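Local structure of cupin type-2 domain-containing protein (Ralstonia eutropha, 2OPK) at residues 9-15 / 35-39; 51-55 / 107-111; 63-69 / 90-96. The protein is of unknown function but belongs to the cupin family and is putatively a mannose-6-phosphate isomerase. All blocks are in the same frame, centred on the assembly; numbering follows the deposited sequence.

In the fold
The three contacts sample three parts of a small cupin fold: a loop laid against one sheet (contact 1), an antiparallel pairing at the end of that sheet (contact 2) and an antiparallel pairing of two strands distant in sequence, in the smaller sheet (contact 3). Contacts 1 and 2 lie on opposite sides of the chain's centre, their centres about 22 Å apart, and both reach the second subunit. Contact 3 touches each of them: T96 CG2 packs on S38 OG at 3.7 Å, and E55 OE1 lies 3.6 Å from H91 CE1. Unidentified bound molecules, probably from the crystallisation liquor, come within about 5 Å of the E55 side chain and about 4 Å of that of V93, which may mark a pocket.

Contact 1 of 3, residues 9-15 / 35-39; sequences LFADVPV and RIISN
Loop 9-15 lies across the face of 35-39 from which R35 and I37 project, with CA atoms 7.0 Å apart at L9 and R35, too far for strand pairing, and side chains bridge the gap. R35 does most of this work. With CG anti to the backbone N (chi1 179°) and the chain bent only at chi3, its guanidinium reaches into the curl of the loop and takes hold of backbone carbonyls. NH1 donates to two of them: to L9 O at 2.8 Å, arriving well above that carbonyl's plane, and to A11 O at 2.8 Å, a straighter bond lying in the carbonyl plane. Both oxygens lie close to the guanidinium plane. NH2 adds weak bonds to A11 O and D12 O, and its further bond to Q23 OE1 helps fix the group's rotation. L9 slides past the R35 chain in the opposite direction, L9 CG 4.0 Å from R35 CD.

Further along, the contact turns apolar: in the I37 conformer described, one of two, V13 CG1 meets I37 CG2 at 3.7 Å. N39 then closes the far end, its ND2 donating to P14 O at 3.0 Å while OD1 accepts from the backbone N of G16, so both ends of the amide grip the loop. In this way the loop between strands 5-8 and 21-28 is held on the larger sheet of the cupin fold. Strand 31-38 lies between strands 21-28 and 102-109 in that sheet; L9 and P14 also rest on L25 and I21 of the former, and L9 packs on M58 of the second subunit.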
ATOM      1  N   LEU B   9       0.678   9.545   3.457  1.00 18.72           N
ATOM      2  CA  LEU B   9      -0.715   9.192   3.167  1.00 18.92           C
ATOM      3  C   LEU B   9      -1.727   9.890   4.080  1.00 18.96           C
ATOM      4  O   LEU B   9      -2.878  10.046   3.703  1.00 17.41           O
ATOM      5  CB  LEU B   9      -0.897   7.691   3.283  1.00 17.51           C
ATOM      6  CG  LEU B   9      -1.653   7.066   2.132  1.00 27.39           C
ATOM      7  CD1 LEU B   9      -0.895   7.193   0.798  1.00 23.02           C
ATOM      8  CD2 LEU B   9      -1.887   5.612   2.457  1.00 28.09           C
ATOM      9  N   PHE B  10      -1.300  10.326   5.262  1.00 17.91           N
ATOM     10  CA  PHE B  10      -2.189  11.015   6.231  1.00 18.94           C
ATOM     11  C   PHE B  10      -2.132  12.561   6.214  1.00 17.61           C
ATOM     12  O   PHE B  10      -2.858  13.211   6.954  1.00 20.76           O
ATOM     13  CB  PHE B  10      -1.921  10.498   7.641  1.00 19.18           C
ATOM     14  CG  PHE B  10      -1.839   9.001   7.716  1.00 21.80           C
ATOM     15  CD1 PHE B  10      -2.919   8.218   7.349  1.00 22.26           C
ATOM     16  CD2 PHE B  10      -0.675   8.378   8.146  1.00 24.30           C
ATOM     17  CE1 PHE B  10      -2.836   6.845   7.391  1.00 19.52           C
ATOM     18  CE2 PHE B  10      -0.594   6.999   8.221  1.00 24.04           C
ATOM     19  CZ  PHE B  10      -1.675   6.237   7.828  1.00 21.73           C
ATOM     20  N   ALA B  11      -1.309  13.123   5.339  1.00 17.72           N
ATOM     21  CA  ALA B  11      -1.112  14.564   5.192  1.00 17.94           C
ATOM     22  C   ALA B  11      -2.161  15.134   4.254  1.00 19.35           C
ATOM     23  O   ALA B  11      -2.570  14.458   3.341  1.00 19.93           O
ATOM     24  CB  ALA B  11       0.340  14.846   4.607  1.00 16.65           C
ATOM     25  N   ASP B  12      -2.604  16.366   4.492  1.00 20.96           N
ATOM     26  CA  ASP B  12      -3.556  17.052   3.612  1.00 21.58           C
ATOM     27  C   ASP B  12      -4.827  16.245   3.362  1.00 21.18           C
ATOM     28  O   ASP B  12      -5.287  16.154   2.223  1.00 19.92           O
ATOM     29  CB  ASP B  12      -2.897  17.405   2.261  1.00 20.56           C
ATOM     30  CG  ASP B  12      -1.568  18.137   2.436  1.00 30.54           C
ATOM     31  OD1 ASP B  12      -1.531  19.068   3.271  1.00 31.71           O
ATOM     32  OD2 ASP B  12      -0.573  17.806   1.729  1.00 37.62           O
ATOM     33  N   VAL B  13      -5.409  15.717   4.437  1.00 20.52           N
ATOM     34  CA  VAL B  13      -6.613  14.899   4.381  1.00 21.34           C
ATOM     35  C   VAL B  13      -7.818  15.758   4.820  1.00 24.65           C
ATOM     36  O   VAL B  13      -7.930  16.092   6.004  1.00 25.03           O
ATOM     37  CB  VAL B  13      -6.493  13.687   5.334  1.00 19.71           C
ATOM     38  CG1 VAL B  13      -7.846  12.991   5.518  1.00 20.85           C
ATOM     39  CG2 VAL B  13      -5.434  12.729   4.854  1.00 20.60           C
ATOM     40  N   PRO B  14      -8.730  16.102   3.880  1.00 27.30           N
ATOM     41  CA  PRO B  14      -9.923  16.875   4.258  1.00 27.11           C
ATOM     42  C   PRO B  14     -10.890  16.099   5.130  1.00 26.78           C
ATOM     43  O   PRO B  14     -11.348  15.032   4.727  1.00 30.30           O
ATOM     44  CB  PRO B  14     -10.584  17.187   2.913  1.00 27.36           C
ATOM     45  CG  PRO B  14      -9.548  16.946   1.874  1.00 31.24           C
ATOM     46  CD  PRO B  14      -8.719  15.823   2.434  1.00 30.09           C
ATOM     47  N   VAL B  15     -11.179  16.620   6.312  1.00 24.35           N
ATOM     48  CA  VAL B  15     -12.109  15.999   7.262  1.00 25.76           C
ATOM     49  C   VAL B  15     -13.513  16.526   6.973  1.00 28.85           C
ATOM     50  O   VAL B  15     -13.713  17.726   6.906  1.00 32.69           O
ATOM     51  CB  VAL B  15     -11.738  16.370   8.710  1.00 24.41           C
ATOM     52  CG1 VAL B  15     -12.749  15.822   9.665  1.00 27.00           C
ATOM     53  CG2 VAL B  15     -10.338  15.848   9.057  1.00 28.65           C
ATOM     54  N   ARG B  35      -4.429   7.104  -3.400  1.00 12.33           N
ATOM     55  CA  ARG B  35      -5.003   7.301  -2.069  1.00 15.77           C
ATOM     56  C   ARG B  35      -6.509   7.636  -2.247  1.00 14.82           C
ATOM     57  O   ARG B  35      -6.874   8.363  -3.177  1.00 13.10           O
ATOM     58  CB  ARG B  35      -4.292   8.488  -1.469  1.00 14.85           C
ATOM     59  CG  ARG B  35      -4.708   8.859  -0.179  1.00 23.06           C
ATOM     60  CD  ARG B  35      -3.829   9.954   0.349  1.00 17.24           C
ATOM     61  NE  ARG B  35      -4.143  11.324  -0.058  1.00 18.17           N
ATOM     62  CZ  ARG B  35      -3.896  12.373   0.744  1.00 18.81           C
ATOM     63  NH1 ARG B  35      -3.385  12.172   1.945  1.00 21.54           N
ATOM     64  NH2 ARG B  35      -4.143  13.614   0.398  1.00 20.74           N
ATOM     65  N   ILE B  36      -7.354   7.069  -1.390  1.00 14.34           N
ATOM     66  CA  ILE B  36      -8.790   7.354  -1.361  1.00 14.66           C
ATOM     67  C   ILE B  36      -9.082   7.886   0.027  1.00 15.83           C
ATOM     68  O   ILE B  36      -8.582   7.338   1.033  1.00 12.42           O
ATOM     69  CB  ILE B  36      -9.678   6.122  -1.569  1.00 15.92           C
ATOM     70  CG1 ILE B  36      -9.218   5.327  -2.790  1.00 17.51           C
ATOM     71  CG2 ILE B  36     -11.200   6.548  -1.668  1.00 13.35           C
ATOM     72  CD1 ILE B  36      -9.912   3.918  -3.016  1.00 17.60           C
ATOM     73  N   ILE B  37      -9.843   8.981   0.090  1.00 13.64           N
ATOM     74  CA  ILE B  37     -10.227   9.589   1.354  0.50 13.57           C
ATOM     75  C   ILE B  37     -11.747   9.542   1.473  1.00 14.76           C
ATOM     76  O   ILE B  37     -12.477  10.196   0.683  1.00 10.61           O
ATOM     77  CB  ILE B  37      -9.755  11.061   1.462  0.50 14.84           C
ATOM     78  CG1 ILE B  37      -8.259  11.197   1.116  0.50 18.45           C
ATOM     79  CG2 ILE B  37     -10.049  11.630   2.846  0.50 11.57           C
ATOM     80  CD1 ILE B  37      -7.327  10.484   2.060  0.50 23.62           C
ATOM     81  N   SER B  38     -12.219   8.757   2.441  1.00 15.53           N
ATOM     82  CA  SER B  38     -13.626   8.649   2.757  1.00 15.63           C
ATOM     83  C   SER B  38     -13.878   9.410   4.023  1.00 16.58           C
ATOM     84  O   SER B  38     -12.998   9.564   4.884  1.00 14.15           O
ATOM     85  CB  SER B  38     -14.029   7.195   2.973  1.00 16.59           C
ATOM     86  OG  SER B  38     -13.721   6.387   1.851  1.00 18.80           O
ATOM     87  N   ASN B  39     -15.101   9.893   4.126  1.00 18.37           N
ATOM     88  CA  ASN B  39     -15.587  10.565   5.332  1.00 17.36           C
ATOM     89  C   ASN B  39     -17.011  10.091   5.570  1.00 19.33           C
ATOM     90  O   ASN B  39     -17.952  10.892   5.545  1.00 18.55           O
ATOM     91  CB  ASN B  39     -15.568  12.085   5.166  1.00 16.84           C
ATOM     92  CG  ASN B  39     -14.205  12.666   5.394  1.00 16.41           C
ATOM     93  OD1 ASN B  39     -13.781  12.814   6.542  1.00 14.47           O
ATOM     94  ND2 ASN B  39     -13.510  13.020   4.297  1.00 16.63           N
TER

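Contact 2 of 3, residues 51-55 / 107-111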
ATOM      1  N   SER B  51     -14.601  -3.951 -12.744  1.00 23.97           N
ATOM      2  CA  SER B  51     -13.473  -3.389 -13.525  1.00 24.52           C
ATOM      3  C   SER B  51     -12.764  -4.450 -14.344  1.00 23.66           C
ATOM      4  O   SER B  51     -12.690  -5.589 -13.914  1.00 23.94           O
ATOM      5  CB  SER B  51     -12.466  -2.709 -12.569  1.00 23.30           C
ATOM      6  OG  SER B  51     -11.222  -2.393 -13.202  1.00 19.11           O
ATOM      7  N   PRO B  52     -12.249  -4.084 -15.538  1.00 25.11           N
ATOM      8  CA  PRO B  52     -11.424  -5.015 -16.311  1.00 25.11           C
ATOM      9  C   PRO B  52     -10.002  -5.172 -15.751  1.00 24.67           C
ATOM     10  O   PRO B  52      -9.267  -6.004 -16.234  1.00 22.32           O
ATOM     11  CB  PRO B  52     -11.380  -4.380 -17.695  1.00 27.12           C
ATOM     12  CG  PRO B  52     -11.613  -2.913 -17.449  1.00 26.59           C
ATOM     13  CD  PRO B  52     -12.447  -2.799 -16.231  1.00 25.09           C
ATOM     14  N   GLN B  53      -9.623  -4.336 -14.786  1.00 23.49           N
ATOM     15  CA  GLN B  53      -8.352  -4.463 -14.060  1.00 22.84           C
ATOM     16  C   GLN B  53      -8.558  -5.120 -12.683  1.00 21.61           C
ATOM     17  O   GLN B  53      -9.659  -5.107 -12.114  1.00 20.23           O
ATOM     18  CB  GLN B  53      -7.744  -3.088 -13.844  1.00 22.54           C
ATOM     19  CG  GLN B  53      -7.156  -2.393 -15.067  1.00 25.84           C
ATOM     20  CD  GLN B  53      -6.448  -1.105 -14.677  1.00 25.99           C
ATOM     21  OE1 GLN B  53      -7.078  -0.149 -14.203  1.00 27.10           O
ATOM     22  NE2 GLN B  53      -5.131  -1.080 -14.854  1.00 31.42           N
ATOM     23  N   ASP B  54      -7.494  -5.728 -12.159  1.00 20.88           N
ATOM     24  CA  ASP B  54      -7.503  -6.204 -10.769  1.00 19.08           C
ATOM     25  C   ASP B  54      -7.370  -4.965  -9.896  1.00 19.58           C
ATOM     26  O   ASP B  54      -6.839  -3.957 -10.346  1.00 20.29           O
ATOM     27  CB  ASP B  54      -6.308  -7.103 -10.485  1.00 19.90           C
ATOM     28  CG  ASP B  54      -6.532  -8.535 -10.892  1.00 21.93           C
ATOM     29  OD1 ASP B  54      -7.426  -8.836 -11.710  1.00 23.88           O
ATOM     30  OD2 ASP B  54      -5.809  -9.366 -10.331  1.00 23.45           O
ATOM     31  N   GLU B  55      -7.860  -5.049  -8.668  1.00 19.22           N
ATOM     32  CA  GLU B  55      -7.666  -4.018  -7.647  1.00 19.58           C
ATOM     33  C   GLU B  55      -7.180  -4.682  -6.367  1.00 19.24           C
ATOM     34  O   GLU B  55      -7.636  -5.785  -6.020  1.00 21.74           O
ATOM     35  CB  GLU B  55      -8.958  -3.240  -7.377  1.00 19.31           C
ATOM     36  CG  GLU B  55      -8.761  -2.086  -6.372  1.00 21.39           C
ATOM     37  CD  GLU B  55     -10.011  -1.260  -6.101  1.00 23.63           C
ATOM     38  OE1 GLU B  55     -11.037  -1.453  -6.817  1.00 26.41           O
ATOM     39  OE2 GLU B  55      -9.958  -0.404  -5.167  1.00 20.55           O
ATOM     40  N   VAL B 107      -4.497  -0.111  -5.523  1.00 16.10           N
ATOM     41  CA  VAL B 107      -3.652  -0.410  -6.684  1.00 16.12           C
ATOM     42  C   VAL B 107      -4.519  -1.067  -7.738  1.00 17.90           C
ATOM     43  O   VAL B 107      -5.238  -2.008  -7.460  1.00 18.68           O
ATOM     44  CB  VAL B 107      -2.443  -1.306  -6.356  1.00 17.05           C
ATOM     45  CG1 VAL B 107      -1.491  -1.488  -7.581  1.00 15.77           C
ATOM     46  CG2 VAL B 107      -1.654  -0.742  -5.132  1.00 15.84           C
ATOM     47  N   HIS B 108      -4.458  -0.512  -8.943  1.00 17.38           N
ATOM     48  CA  HIS B 108      -5.168  -0.996 -10.092  1.00 18.10           C
ATOM     49  C   HIS B 108      -4.147  -1.498 -11.079  1.00 17.43           C
ATOM     50  O   HIS B 108      -3.201  -0.809 -11.398  1.00 16.59           O
ATOM     51  CB  HIS B 108      -5.999   0.156 -10.678  1.00 17.75           C
ATOM     52  CG  HIS B 108      -7.022   0.708  -9.721  1.00 21.84           C
ATOM     53  ND1 HIS B 108      -8.291   0.171  -9.582  1.00 18.67           N
ATOM     54  CD2 HIS B 108      -6.950   1.734  -8.834  1.00 25.83           C
ATOM     55  CE1 HIS B 108      -8.956   0.855  -8.667  1.00 21.46           C
ATOM     56  NE2 HIS B 108      -8.171   1.813  -8.205  1.00 22.25           N
ATOM     57  N   CYS B 109      -4.320  -2.722 -11.551  1.00 18.89           N
ATOM     58  CA  CYS B 109      -3.388  -3.299 -12.491  1.00 19.85           C
ATOM     59  C   CYS B 109      -4.045  -4.340 -13.395  1.00 24.05           C
ATOM     60  O   CYS B 109      -5.199  -4.742 -13.158  1.00 23.74           O
ATOM     61  CB  CYS B 109      -2.239  -3.927 -11.722  1.00 20.98           C
ATOM     62  SG  CYS B 109      -2.711  -5.334 -10.766  1.00 26.54           S
ATOM     63  N   ASP B 110      -3.301  -4.804 -14.404  1.00 28.95           N
ATOM     64  CA  ASP B 110      -3.809  -5.776 -15.392  1.00 32.79           C
ATOM     65  C   ASP B 110      -4.270  -7.055 -14.739  1.00 33.06           C
ATOM     66  O   ASP B 110      -3.730  -7.451 -13.699  1.00 37.30           O
ATOM     67  CB  ASP B 110      -2.740  -6.114 -16.449  1.00 34.80           C
ATOM     68  CG  ASP B 110      -2.388  -4.920 -17.345  1.00 41.47           C
ATOM     69  OD1 ASP B 110      -3.240  -4.032 -17.560  1.00 46.33           O
ATOM     70  OD2 ASP B 110      -1.237  -4.860 -17.829  1.00 57.77           O
ATOM     71  N   ALA B 111      -5.274  -7.703 -15.328  1.00 32.01           N
ATOM     72  CA  ALA B 111      -5.716  -9.006 -14.829  1.00 33.22           C
ATOM     73  C   ALA B 111      -4.642 -10.037 -15.197  1.00 37.64           C
ATOM     74  O   ALA B 111      -4.576 -11.125 -14.605  1.00 41.52           O
ATOM     75  CB  ALA B 111      -7.036  -9.372 -15.416  1.00 34.16           C
TER
HETATM   76  O   HOH W   1      -9.204  -1.892 -10.859  1.00 32.42           O
HETATM   77  O   HOH W   2      -6.613  -5.877 -17.660  1.00 30.32           O
HETATM   78  O   HOH W   3     -10.353   2.152  -5.919  1.00 27.93           O
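E55 and H108 are brought side by side by their first torsions: E55 holds CG anti to its own N (chi1 -176°) and stays extended, whereas H108 turns CG anti to the carbonyl carbon (chi1 -61°). The two groups point the same way, the carboxylate carbon CD of E55 3.5 Å from H108 CE1, with carboxylate and imidazole planes 39° apart. Water joins them as well, donating to E55 OE2 and accepting a weak bond from H108 NE2, which is also bonded to E34. At the other ring nitrogen, a second water lies 2.6 Å from H108 ND1, in the ring plane, and reaches S51 OG and D54 O. S51 OG in turn accepts from Q53 N, forming an ST turn.

This is antiparallel pairing within the larger sheet of the cupin barrel, where strands 54-61 and 102-109 are neighbours. D54 and C109 form the hydrogen-bonded pair: D54 N gives to C109 O at 2.7 Å and C109 N to D54 O at 3.1 Å. E55 and H108 are the adjoining non-hydrogen-bonded pair, and E55 CA approaches V107 O at 3.2 Å. On the sheet face of D54 and C109, CB of the aspartate packs 4.0 Å from the cysteine SG. The D54 carboxylate bonds to H84 and to the backbone N of A87, and makes a salt bridge with R28 of the second subunit.

Contact 3 of 3, residues 63-69 / 90-96; sequences SAGIECE and RHRVAWT
G65 and W95 sit at a classic beta bulge in the antiparallel pairing of strands 64-68 and 91-96, part of the smaller sheet of the cupin fold. Backbone bonds come first. G65 N donates to W95 O, while A94 and W95 both turn their N-H groups to G65 O, the first at 2.9 Å and the second weakly. Past this one-residue shift the ladder is regular: E67 and R92 exchange two bonds, and E69 N gives a nearly straight one, 175° at the hydrogen, to R90 O.

The aromatic contact is made at the same place. W95 takes chi1 73°, with CG between its own N and carbonyl carbon, which lays the indole flat over the neighbouring strand. G65 CA stands 3.4 Å from the centroid of the six-membered ring, almost on its normal, in a CH-pi contact. A64 C lies over the same face, nearer the rim.

Apolar packing occupies the sheet face bearing I66, C68 and H91. I66 CG2 meets the edge of the imidazole at CD2, 3.9 Å away, and C68 SG lies against H91 CB; beyond them L83 touches I66 and C68, and the H91 ring meets that of Y49.

Charges gather on the opposite sheet face and at the strand end. E67 and R92 share a water, OE1 accepting from it and NE donating to it, while R92's terminal nitrogens bond to backbone carbonyls of S43, P44 and F47. E69 and R90 lie alongside in a salt bridge, with R90 NH2 meeting the syn side of E69 OE2 at 3.0 Å.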
ATOM      1  N   SER B  63     -11.868   3.036   9.153  1.00 11.59           N
ATOM      2  CA  SER B  63     -12.460   1.697   9.132  1.00 14.30           C
ATOM      3  C   SER B  63     -13.535   1.624   8.064  1.00 15.04           C
ATOM      4  O   SER B  63     -14.059   2.655   7.627  1.00 13.87           O
ATOM      5  CB  SER B  63     -13.072   1.292  10.492  1.00 15.63           C
ATOM      6  OG  SER B  63     -14.156   2.126  10.864  1.00 17.88           O
ATOM      7  N   ALA B  64     -13.884   0.403   7.680  1.00 14.04           N
ATOM      8  CA  ALA B  64     -14.851   0.187   6.619  1.00 15.13           C
ATOM      9  C   ALA B  64     -15.423  -1.226   6.614  1.00 15.85           C
ATOM     10  O   ALA B  64     -15.013  -2.105   7.372  1.00 18.55           O
ATOM     11  CB  ALA B  64     -14.158   0.476   5.221  1.00 16.79           C
ATOM     12  N   GLY B  65     -16.390  -1.406   5.735  1.00 16.23           N
ATOM     13  CA  GLY B  65     -16.913  -2.695   5.368  1.00 17.66           C
ATOM     14  C   GLY B  65     -17.012  -2.708   3.855  1.00 18.37           C
ATOM     15  O   GLY B  65     -17.363  -1.700   3.260  1.00 17.97           O
ATOM     16  N   ILE B  66     -16.633  -3.833   3.254  1.00 19.16           N
ATOM     17  CA  ILE B  66     -16.729  -4.070   1.836  1.00 18.99           C
ATOM     18  C   ILE B  66     -17.406  -5.401   1.597  1.00 18.32           C
ATOM     19  O   ILE B  66     -17.064  -6.381   2.236  1.00 19.11           O
ATOM     20  CB  ILE B  66     -15.350  -4.136   1.165  1.00 19.54           C
ATOM     21  CG1 ILE B  66     -14.731  -2.744   1.117  1.00 21.43           C
ATOM     22  CG2 ILE B  66     -15.457  -4.701  -0.276  1.00 18.43           C
ATOM     23  CD1 ILE B  66     -13.535  -2.605   0.200  1.00 22.51           C
ATOM     24  N   GLU B  67     -18.317  -5.429   0.641  1.00 17.88           N
ATOM     25  CA  GLU B  67     -18.970  -6.647   0.199  1.00 21.21           C
ATOM     26  C   GLU B  67     -18.561  -7.057  -1.223  1.00 21.75           C
ATOM     27  O   GLU B  67     -18.686  -6.264  -2.170  1.00 21.07           O
ATOM     28  CB  GLU B  67     -20.484  -6.450   0.194  1.00 20.15           C
ATOM     29  CG  GLU B  67     -21.238  -7.753  -0.005  1.00 22.46           C
ATOM     30  CD  GLU B  67     -22.747  -7.578   0.066  1.00 28.51           C
ATOM     31  OE1 GLU B  67     -23.237  -6.565   0.625  1.00 33.59           O
ATOM     32  OE2 GLU B  67     -23.440  -8.470  -0.463  1.00 44.58           O
ATOM     33  N   CYS B  68     -18.099  -8.292  -1.371  1.00 22.49           N
ATOM     34  CA  CYS B  68     -17.832  -8.862  -2.680  1.00 25.47           C
ATOM     35  C   CYS B  68     -19.030  -9.698  -3.043  1.00 29.00           C
ATOM     36  O   CYS B  68     -19.568 -10.395  -2.196  1.00 28.31           O
ATOM     37  CB  CYS B  68     -16.608  -9.739  -2.651  1.00 24.29           C
ATOM     38  SG  CYS B  68     -15.135  -8.833  -2.400  1.00 26.07           S
ATOM     39  N   GLU B  69     -19.464  -9.617  -4.292  1.00 34.75           N
ATOM     40  CA  GLU B  69     -20.645 -10.359  -4.745  1.00 38.70           C
ATOM     41  C   GLU B  69     -20.430 -11.856  -4.559  1.00 39.01           C
ATOM     42  O   GLU B  69     -19.326 -12.375  -4.776  1.00 38.60           O
ATOM     43  CB  GLU B  69     -20.929 -10.061  -6.211  1.00 39.83           C
ATOM     44  CG  GLU B  69     -22.352 -10.381  -6.619  1.00 48.03           C
ATOM     45  CD  GLU B  69     -22.702  -9.755  -7.955  1.00 48.99           C
ATOM     46  OE1 GLU B  69     -21.948 -10.026  -8.925  1.00 49.03           O
ATOM     47  OE2 GLU B  69     -23.706  -8.996  -8.010  1.00 44.65           O
ATOM     48  N   ARG B  90     -17.333  -8.310  -8.679  1.00 27.30           N
ATOM     49  CA  ARG B  90     -18.024  -7.096  -8.305  1.00 28.06           C
ATOM     50  C   ARG B  90     -17.977  -6.884  -6.811  1.00 26.45           C
ATOM     51  O   ARG B  90     -17.993  -7.849  -6.043  1.00 22.81           O
ATOM     52  CB  ARG B  90     -19.472  -7.104  -8.821  1.00 28.55           C
ATOM     53  CG  ARG B  90     -19.587  -7.326 -10.350  1.00 31.62           C
ATOM     54  CD  ARG B  90     -20.826  -6.648 -10.949  1.00 38.36           C
ATOM     55  NE  ARG B  90     -22.111  -7.055 -10.353  1.00 46.35           N
ATOM     56  CZ  ARG B  90     -23.273  -6.399 -10.514  1.00 51.29           C
ATOM     57  NH1 ARG B  90     -23.341  -5.281 -11.232  1.00 53.91           N
ATOM     58  NH2 ARG B  90     -24.388  -6.837  -9.925  1.00 50.74           N
ATOM     59  N   HIS B  91     -17.880  -5.614  -6.410  1.00 23.44           N
ATOM     60  CA  HIS B  91     -17.808  -5.292  -5.004  1.00 22.67           C
ATOM     61  C   HIS B  91     -18.388  -3.893  -4.730  1.00 21.17           C
ATOM     62  O   HIS B  91     -18.633  -3.091  -5.633  1.00 18.76           O
ATOM     63  CB  HIS B  91     -16.363  -5.490  -4.476  1.00 22.76           C
ATOM     64  CG  HIS B  91     -15.428  -4.349  -4.773  1.00 25.14           C
ATOM     65  ND1 HIS B  91     -14.904  -4.108  -6.027  1.00 21.63           N
ATOM     66  CD2 HIS B  91     -14.904  -3.403  -3.964  1.00 25.44           C
ATOM     67  CE1 HIS B  91     -14.123  -3.047  -5.979  1.00 26.07           C
ATOM     68  NE2 HIS B  91     -14.110  -2.594  -4.739  1.00 22.14           N
ATOM     69  N   ARG B  92     -18.682  -3.648  -3.472  1.00 20.77           N
ATOM     70  CA  ARG B  92     -19.221  -2.380  -3.052  1.00 20.41           C
ATOM     71  C   ARG B  92     -18.726  -2.064  -1.658  1.00 19.33           C
ATOM     72  O   ARG B  92     -18.320  -2.963  -0.938  1.00 17.25           O
ATOM     73  CB  ARG B  92     -20.758  -2.399  -3.081  1.00 20.34           C
ATOM     74  CG  ARG B  92     -21.419  -3.507  -2.239  1.00 21.02           C
ATOM     75  CD  ARG B  92     -22.950  -3.440  -2.342  1.00 25.96           C
ATOM     76  NE  ARG B  92     -23.523  -2.462  -1.410  1.00 31.81           N
ATOM     77  CZ  ARG B  92     -23.868  -1.206  -1.697  1.00 35.62           C
ATOM     78  NH1 ARG B  92     -23.808  -0.712  -2.930  1.00 32.20           N
ATOM     79  NH2 ARG B  92     -24.340  -0.447  -0.712  1.00 40.13           N
ATOM     80  N   VAL B  93     -18.759  -0.771  -1.311  1.00 17.56           N
ATOM     81  CA  VAL B  93     -18.424  -0.304   0.010  1.00 17.95           C
ATOM     82  C   VAL B  93     -19.726  -0.258   0.804  1.00 19.25           C
ATOM     83  O   VAL B  93     -20.628   0.518   0.488  1.00 16.45           O
ATOM     84  CB  VAL B  93     -17.725   1.076  -0.047  1.00 16.02           C
ATOM     85  CG1 VAL B  93     -17.444   1.578   1.349  1.00 18.01           C
ATOM     86  CG2 VAL B  93     -16.437   0.949  -0.836  1.00 18.90           C
ATOM     87  N   ALA B  94     -19.834  -1.136   1.807  1.00 17.42           N
ATOM     88  CA  ALA B  94     -21.020  -1.205   2.641  1.00 17.16           C
ATOM     89  C   ALA B  94     -21.070  -0.012   3.633  1.00 16.80           C
ATOM     90  O   ALA B  94     -22.138   0.525   3.908  1.00 15.31           O
ATOM     91  CB  ALA B  94     -21.050  -2.523   3.363  1.00 15.97           C
ATOM     92  N   TRP B  95     -19.911   0.411   4.151  1.00 16.08           N
ATOM     93  CA  TRP B  95     -19.844   1.589   5.032  1.00 16.89           C
ATOM     94  C   TRP B  95     -18.399   2.035   5.189  1.00 16.84           C
ATOM     95  O   TRP B  95     -17.486   1.266   4.916  1.00 16.33           O
ATOM     96  CB  TRP B  95     -20.424   1.311   6.444  1.00 17.39           C
ATOM     97  CG  TRP B  95     -19.535   0.433   7.322  1.00 14.26           C
ATOM     98  CD1 TRP B  95     -18.545   0.856   8.160  1.00 16.28           C
ATOM     99  CD2 TRP B  95     -19.552  -1.005   7.417  1.00 16.74           C
ATOM    100  NE1 TRP B  95     -17.922  -0.222   8.761  1.00 18.21           N
ATOM    101  CE2 TRP B  95     -18.521  -1.376   8.327  1.00 18.16           C
ATOM    102  CE3 TRP B  95     -20.336  -2.015   6.832  1.00 17.26           C
ATOM    103  CZ2 TRP B  95     -18.262  -2.695   8.656  1.00 18.37           C
ATOM    104  CZ3 TRP B  95     -20.075  -3.327   7.162  1.00 14.02           C
ATOM    105  CH2 TRP B  95     -19.052  -3.659   8.066  1.00 18.58           C
ATOM    106  N   THR B  96     -18.218   3.271   5.658  1.00 15.37           N
ATOM    107  CA  THR B  96     -16.924   3.786   6.100  1.00 15.51           C
ATOM    108  C   THR B  96     -17.121   4.426   7.467  1.00 16.07           C
ATOM    109  O   THR B  96     -18.225   4.775   7.824  1.00 13.75           O
ATOM    110  CB  THR B  96     -16.237   4.780   5.098  1.00 14.30           C
ATOM    111  OG1 THR B  96     -17.063   5.931   4.832  1.00 14.46           O
ATOM    112  CG2 THR B  96     -15.931   4.082   3.796  1.00 17.15           C
TER
HETATM  113  O   HOH W   4     -16.231   0.596  11.053  1.00 18.95           O
HETATM  114  O   HOH W   5     -23.124  -3.782   1.002  1.00 29.80           O
HETATM  115  O   HOH W   6     -19.135 -10.739  -9.112  1.00 27.94           O